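Local atomic coordinates of choline binding protein PCPA (Streptococcus pneumoniae, PDB entry 4CP6), a protein that is a pneumococcal vaccine antigen built on leucine-rich repeats, probably displayed on the bacterial surface by binding choline. Residues G16-I19 and I24-K27. Numbering follows the deposited sequence.
Sequences GSII and IKYK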
loop_
_atom_site.group_PDB
_atom_site.type_symbol
_atom_site.label_atom_id
_atom_site.label_comp_id
_atom_site.label_asym_id
_atom_site.label_seq_id
_atom_site.Cartn_x
_atom_site.Cartn_y
_atom_site.Cartn_z
ATOM N N GLY A 16 -17.604 -9.133 30.799
ATOM C CA GLY A 16 -16.726 -7.992 31.024
ATOM C C GLY A 16 -15.790 -8.123 32.206
ATOM O O GLY A 16 -14.855 -7.319 32.357
ATOM N N SER A 17 -16.012 -9.173 33.028
ATOM C CA SER A 17 -15.167 -9.479 34.184
ATOM C C SER A 17 -13.768 -9.892 33.742
ATOM O O SER A 17 -13.608 -10.548 32.699
ATOM C CB SER A 17 -15.754 -10.636 34.992
ATOM O OG SER A 17 -16.982 -10.262 35.591
ATOM N N ILE A 18 -12.772 -9.540 34.559
ATOM C CA ILE A 18 -11.378 -9.908 34.349
ATOM C C ILE A 18 -11.046 -11.092 35.242
ATOM O O ILE A 18 -11.210 -11.000 36.473
ATOM C CB ILE A 18 -10.389 -8.740 34.626
ATOM C CG1 ILE A 18 -10.682 -7.517 33.748
ATOM C CG2 ILE A 18 -8.900 -9.189 34.521
ATOM C CD1 ILE A 18 -10.342 -7.684 32.229
ATOM N N ILE A 19 -10.553 -12.188 34.637
ATOM C CA ILE A 19 -10.072 -13.375 35.338
ATOM C C ILE A 19 -8.564 -13.389 35.126
ATOM O O ILE A 19 -8.106 -13.303 33.984
ATOM C CB ILE A 19 -10.728 -14.672 34.815
ATOM C CG1 ILE A 19 -12.259 -14.634 34.994
ATOM C CG2 ILE A 19 -10.100 -15.909 35.496
ATOM C CD1 ILE A 19 -12.982 -15.634 34.123
ATOM N N ILE A 24 -1.736 -13.830 33.581
ATOM C CA ILE A 24 -2.349 -13.547 32.284
ATOM C C ILE A 24 -3.782 -13.132 32.622
ATOM O O ILE A 24 -4.499 -13.878 33.312
ATOM C CB ILE A 24 -2.301 -14.729 31.279
ATOM C CG1 ILE A 24 -0.836 -15.116 30.938
ATOM C CG2 ILE A 24 -3.089 -14.385 29.986
ATOM C CD1 ILE A 24 -0.636 -16.341 29.997
ATOM N N LYS A 25 -4.219 -11.979 32.110
ATOM C CA LYS A 25 -5.585 -11.520 32.298
ATOM C C LYS A 25 -6.433 -11.969 31.119
ATOM O O LYS A 25 -5.959 -11.936 29.973
ATOM C CB LYS A 25 -5.643 -9.991 32.402
ATOM C CG LYS A 25 -5.026 -9.472 33.688
ATOM C CD LYS A 25 -4.980 -7.947 33.708
ATOM C CE LYS A 25 -4.482 -7.385 35.027
ATOM N NZ LYS A 25 -3.063 -7.765 35.285
ATOM N N TYR A 26 -7.670 -12.364 31.396
ATOM C CA TYR A 26 -8.680 -12.778 30.431
ATOM C C TYR A 26 -9.944 -11.983 30.714
ATOM O O TYR A 26 -10.266 -11.735 31.883
ATOM C CB TYR A 26 -8.998 -14.268 30.574
ATOM C CG TYR A 26 -7.795 -15.154 30.392
ATOM C CD1 TYR A 26 -6.966 -15.465 31.467
ATOM C CD2 TYR A 26 -7.503 -15.718 29.154
ATOM C CE1 TYR A 26 -5.875 -16.313 31.314
ATOM C CE2 TYR A 26 -6.392 -16.540 28.982
ATOM C CZ TYR A 26 -5.600 -16.862 30.072
ATOM O OH TYR A 26 -4.505 -17.679 29.893
ATOM N N LYS A 27 -10.677 -11.587 29.668
ATOM C CA LYS A 27 -11.903 -10.841 29.879
ATOM C C LYS A 27 -13.073 -11.625 29.315
ATOM O O LYS A 27 -12.999 -12.086 28.187
ATOM C CB LYS A 27 -11.777 -9.436 29.246
ATOM C CG LYS A 27 -12.985 -8.543 29.439
ATOM C CD LYS A 27 -12.711 -7.155 28.916
ATOM C CE LYS A 27 -13.934 -6.285 29.029
ATOM N NZ LYS A 27 -13.595 -4.850 28.837
#
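With CG anti to the backbone N (chi1 -178°) and every later torsion close to trans, Lys27 runs out as a straight rod beside residues 16-18, while Ile18, with both torsions near -60°, turns CD1 over to meet it. CD1 lands on the lysine methylenes, 3.7 Å from Lys27 CB and only slightly farther from CG, and the two chains slant across each other. Farther out, Lys27 CE passes 3.6 Å from Gly16 O, so the end of the aliphatic rod lies against bare backbone; Gly16 itself has a positive phi, which calls for glycine. The other branch of Ile18 faces Lys25: CG2 rests 4.0 Å from Lys25 CB and equally near CG. Lys25 then bends at its last torsion and hydrogen-bonds through NZ to Gln20 OE1, one residue on from Ile19 in strand 18-21.

The two segments lie on the arms of a beta hairpin, strand 18-21 returning as strand 24-32, with Gly16 and Ser17 leading into the first strand, at the N-terminal end of the elongated leucine-rich repeat protein. Ile19 and Tyr26 form an antiparallel hydrogen-bonded pair: Ile19 N gives a 2.8 Å bond to Tyr26 O at 164°, lying in the carbonyl plane, and Tyr26 N returns one of the same length to Ile19 O. Next to it, Ile18 and Lys27 are a non-hydrogen-bonded pair, where Lys27 CA makes a CA-H...O contact of 3.3 Å with Ser17 O. Ile19 and Tyr26 send their side chains to the sheet face away from Ile18 and Lys27. The same Ile19 O also meets the edge of the Tyr26 ring, in its plane, 3.5 Å from CD1. Ile64 touches both side chains on this face, with Phe71 against Ile19 and Val73 against the tyrosine.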